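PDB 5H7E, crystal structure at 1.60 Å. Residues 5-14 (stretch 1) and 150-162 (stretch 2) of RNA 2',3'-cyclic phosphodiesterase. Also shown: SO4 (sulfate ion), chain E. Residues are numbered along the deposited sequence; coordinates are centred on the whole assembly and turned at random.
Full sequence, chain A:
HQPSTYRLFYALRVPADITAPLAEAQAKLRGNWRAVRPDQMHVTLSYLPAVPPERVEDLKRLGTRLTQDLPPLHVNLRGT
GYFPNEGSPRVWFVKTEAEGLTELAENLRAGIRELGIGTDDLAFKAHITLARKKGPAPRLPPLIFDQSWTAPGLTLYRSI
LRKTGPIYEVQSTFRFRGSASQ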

# COMPACT_ATOMS: atom_id res chain seq x y z
N THR A 5 16.78 -8.18 10.65
CA THR A 5 15.59 -7.34 10.73
C THR A 5 14.63 -7.82 9.65
O THR A 5 15.03 -8.53 8.72
CB THR A 5 15.90 -5.86 10.50
OG1 THR A 5 16.62 -5.72 9.27
CG2 THR A 5 16.77 -5.28 11.66
N TYR A 6 13.39 -7.36 9.75
CA TYR A 6 12.34 -7.60 8.78
C TYR A 6 12.02 -6.33 8.01
O TYR A 6 12.00 -5.25 8.57
CB TYR A 6 11.05 -8.05 9.47
CG TYR A 6 11.11 -9.38 10.20
CD1 TYR A 6 12.06 -10.33 9.88
CD2 TYR A 6 10.19 -9.67 11.20
CE1 TYR A 6 12.08 -11.54 10.54
CE2 TYR A 6 10.21 -10.90 11.86
CZ TYR A 6 11.15 -11.82 11.52
OH TYR A 6 11.18 -13.03 12.19
N ARG A 7 11.62 -6.49 6.73
CA ARG A 7 11.03 -5.39 5.96
C ARG A 7 9.53 -5.55 6.06
O ARG A 7 8.98 -6.57 5.60
CB ARG A 7 11.42 -5.41 4.48
CG ARG A 7 12.89 -5.39 4.20
CD ARG A 7 13.17 -5.38 2.70
NE ARG A 7 14.60 -5.28 2.46
CZ ARG A 7 15.13 -4.82 1.33
NH1 ARG A 7 14.33 -4.42 0.34
NH2 ARG A 7 16.45 -4.75 1.19
N LEU A 8 8.88 -4.57 6.71
CA LEU A 8 7.46 -4.71 6.97
C LEU A 8 6.73 -3.53 6.36
O LEU A 8 7.32 -2.47 6.11
CB LEU A 8 7.12 -4.73 8.46
CG LEU A 8 7.84 -5.84 9.24
CD1 LEU A 8 7.45 -5.72 10.73
CD2 LEU A 8 7.48 -7.23 8.73
N PHE A 9 5.44 -3.70 6.10
CA PHE A 9 4.66 -2.53 5.73
C PHE A 9 3.21 -2.77 6.09
O PHE A 9 2.76 -3.90 6.17
CB PHE A 9 4.80 -2.15 4.22
CG PHE A 9 4.41 -3.24 3.26
CD1 PHE A 9 5.30 -4.26 2.93
CD2 PHE A 9 3.15 -3.19 2.65
CE1 PHE A 9 4.95 -5.25 2.01
CE2 PHE A 9 2.79 -4.17 1.72
CZ PHE A 9 3.67 -5.19 1.39
N TYR A 10 2.51 -1.68 6.42
CA TYR A 10 1.07 -1.72 6.66
C TYR A 10 0.36 -1.33 5.39
O TYR A 10 0.79 -0.37 4.74
CB TYR A 10 0.68 -0.73 7.73
CG TYR A 10 1.08 -1.05 9.17
CD1 TYR A 10 0.25 -1.78 9.99
CD2 TYR A 10 2.24 -0.53 9.69
CE1 TYR A 10 0.58 -2.00 11.38
CE2 TYR A 10 2.59 -0.74 11.01
CZ TYR A 10 1.74 -1.43 11.84
OH TYR A 10 2.15 -1.55 13.16
N ALA A 11 -0.63 -2.11 5.00
CA ALA A 11 -1.30 -1.77 3.74
C ALA A 11 -2.73 -2.27 3.80
O ALA A 11 -3.07 -3.17 4.58
CB ALA A 11 -0.58 -2.42 2.55
N LEU A 12 -3.56 -1.76 2.89
CA LEU A 12 -4.85 -2.39 2.58
C LEU A 12 -4.68 -3.35 1.40
O LEU A 12 -4.10 -2.99 0.37
CB LEU A 12 -5.91 -1.34 2.20
CG LEU A 12 -6.05 -0.17 3.18
CD1 LEU A 12 -7.20 0.76 2.63
CD2 LEU A 12 -6.47 -0.71 4.53
N ARG A 13 -5.19 -4.57 1.56
CA ARG A 13 -5.30 -5.52 0.48
C ARG A 13 -6.30 -5.01 -0.54
O ARG A 13 -7.19 -4.23 -0.21
CB ARG A 13 -5.77 -6.84 1.07
CG ARG A 13 -6.06 -7.86 0.12
CD ARG A 13 -6.81 -9.03 0.79
NE ARG A 13 -7.11 -9.94 -0.29
CZ ARG A 13 -8.28 -10.03 -0.90
NH1 ARG A 13 -9.33 -9.33 -0.48
NH2 ARG A 13 -8.40 -10.88 -1.90
N VAL A 14 -6.13 -5.42 -1.79
CA VAL A 14 -7.02 -5.01 -2.87
C VAL A 14 -7.73 -6.26 -3.36
O VAL A 14 -7.04 -7.24 -3.73
CB VAL A 14 -6.22 -4.35 -4.01
CG1 VAL A 14 -7.15 -3.90 -5.12
CG2 VAL A 14 -5.51 -3.11 -3.43
N THR A 150 -15.07 -2.24 -0.13
CA THR A 150 -15.09 -2.05 1.33
C THR A 150 -13.97 -2.87 1.94
O THR A 150 -13.91 -4.10 1.76
CB THR A 150 -16.43 -2.48 1.90
OG1 THR A 150 -17.45 -1.64 1.38
CG2 THR A 150 -16.42 -2.30 3.43
N ALA A 151 -13.02 -2.17 2.57
CA ALA A 151 -11.85 -2.81 3.17
C ALA A 151 -12.16 -3.22 4.60
O ALA A 151 -12.40 -2.35 5.43
CB ALA A 151 -10.69 -1.85 3.15
N PRO A 152 -12.15 -4.52 4.93
CA PRO A 152 -12.53 -4.93 6.29
C PRO A 152 -11.43 -4.78 7.31
O PRO A 152 -11.75 -4.86 8.51
CB PRO A 152 -12.93 -6.40 6.10
CG PRO A 152 -12.22 -6.85 4.94
CD PRO A 152 -11.99 -5.66 4.02
N GLY A 153 -10.18 -4.57 6.91
CA GLY A 153 -9.13 -4.51 7.91
C GLY A 153 -7.87 -3.94 7.30
O GLY A 153 -7.81 -3.63 6.11
N LEU A 154 -6.87 -3.79 8.16
CA LEU A 154 -5.55 -3.29 7.81
C LEU A 154 -4.62 -4.47 7.93
O LEU A 154 -4.82 -5.30 8.83
CB LEU A 154 -5.15 -2.19 8.81
CG LEU A 154 -3.73 -1.60 8.61
CD1 LEU A 154 -3.60 -0.93 7.29
CD2 LEU A 154 -3.35 -0.66 9.74
N THR A 155 -3.67 -4.60 7.02
CA THR A 155 -2.80 -5.77 7.07
C THR A 155 -1.36 -5.33 7.33
O THR A 155 -0.87 -4.36 6.75
CB THR A 155 -2.88 -6.53 5.77
OG1 THR A 155 -4.23 -7.00 5.57
CG2 THR A 155 -1.86 -7.74 5.77
N LEU A 156 -0.65 -6.10 8.19
CA LEU A 156 0.79 -5.93 8.34
C LEU A 156 1.48 -7.02 7.53
O LEU A 156 1.27 -8.20 7.79
CB LEU A 156 1.18 -5.98 9.82
CG LEU A 156 2.69 -5.94 10.13
CD1 LEU A 156 3.26 -4.57 9.78
CD2 LEU A 156 2.99 -6.24 11.65
N TYR A 157 2.24 -6.63 6.51
CA TYR A 157 2.93 -7.54 5.60
C TYR A 157 4.41 -7.57 5.92
O TYR A 157 4.99 -6.57 6.37
CB TYR A 157 2.79 -7.04 4.15
CG TYR A 157 1.42 -7.16 3.56
CD1 TYR A 157 1.00 -8.37 3.01
CD2 TYR A 157 0.56 -6.07 3.54
CE1 TYR A 157 -0.26 -8.47 2.42
CE2 TYR A 157 -0.72 -6.17 2.98
CZ TYR A 157 -1.10 -7.37 2.42
OH TYR A 157 -2.36 -7.44 1.87
N ARG A 158 5.05 -8.69 5.61
CA ARG A 158 6.50 -8.75 5.52
C ARG A 158 6.88 -8.94 4.06
O ARG A 158 6.27 -9.75 3.36
CB ARG A 158 7.03 -9.89 6.34
CG ARG A 158 8.53 -10.02 6.27
CD ARG A 158 8.98 -11.13 7.15
NE ARG A 158 10.39 -11.40 6.90
CZ ARG A 158 11.03 -12.46 7.37
NH1 ARG A 158 10.39 -13.33 8.14
NH2 ARG A 158 12.31 -12.63 7.08
N SER A 159 7.91 -8.23 3.63
CA SER A 159 8.43 -8.37 2.28
C SER A 159 9.69 -9.24 2.27
O SER A 159 10.61 -9.03 3.06
CB SER A 159 8.71 -6.99 1.68
OG SER A 159 9.33 -7.12 0.41
N ILE A 160 9.72 -10.22 1.37
CA ILE A 160 10.88 -11.08 1.22
C ILE A 160 11.32 -11.04 -0.23
O ILE A 160 10.48 -11.07 -1.14
CB ILE A 160 10.58 -12.51 1.69
CG1 ILE A 160 10.49 -12.52 3.23
CG2 ILE A 160 11.69 -13.49 1.20
CD1 ILE A 160 9.64 -13.61 3.82
N LEU A 161 12.62 -10.88 -0.46
CA LEU A 161 13.12 -10.62 -1.80
C LEU A 161 13.33 -11.94 -2.54
O LEU A 161 13.87 -12.90 -1.98
CB LEU A 161 14.42 -9.82 -1.76
CG LEU A 161 14.36 -8.33 -1.31
CD1 LEU A 161 15.56 -7.56 -1.87
CD2 LEU A 161 13.03 -7.59 -1.63
N ARG A 162 12.88 -11.99 -3.80
CA ARG A 162 13.08 -13.17 -4.64
C ARG A 162 13.53 -12.72 -6.03
O ARG A 162 13.43 -11.55 -6.39
CB ARG A 162 11.80 -14.01 -4.75
S SO4 E . -11.47 -11.23 -2.65
O1 SO4 E . -11.59 -10.49 -1.38
O2 SO4 E . -10.32 -10.83 -3.42
O3 SO4 E . -11.24 -12.64 -2.31
O4 SO4 E . -12.70 -11.14 -3.43
O HOH W 1 11.79 -9.14 5.43
O HOH W 2 -6.03 -5.21 4.33

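Two neighbouring antiparallel strands, one running through F9 and A11 and the other through T155 and Y157, pair through backbone hydrogen bonds, waters near both ends of the pairing, and side-chain packing on both faces of the sheet. F9 and Y157 form a complete hydrogen-bonded pair: F9 N donates to Y157 O at 2.9 Å, and Y157 N donates to F9 O at 2.8 Å. A11 and T155 repeat the pattern, with A11 N to T155 O and T155 N to A11 O both at 2.9 Å. S159 N also donates to R7 O, at 2.8 Å.

The return bond is missing there, and a water stands in the gap. Water 1 accepts from R7 N at 3.0 Å and donates to S159 O at 2.6 Å. It also accepts from R158 NE at 3.0 Å. Water 2 plays a similar part further along, accepting from R13 N and donating to G153 O, each at 3.0 Å.

F9, A11 and Y157 share one face of the sheet. The F9 and Y157 rings are near parallel, at 18°, but slid apart, so they barely overlap. Instead, Y157 CB sits over the F9 ring, 3.6 Å from its centroid. A11 CB packs against Y157 CE2 at 3.8 Å.

L8, Y10, L156 and R158 lie on the other face. L156 CD1 is almost directly above the Y10 ring centre, 3.9 Å from the centroid and 3° off the ring normal. L8 CD2 meets the aliphatic part of R158, 3.6 Å from R158 CB. The extended R158 side chain carries its guanidinium flat onto the Y6 ring, with centres 4.0 Å apart and planes at 23°.

R13 binds the sulfate through two hydrogen bonds, R13 NH1 to SO4 O1 at 2.7 Å and a very short R13 NH2 to SO4 O2 at 2.4 Å.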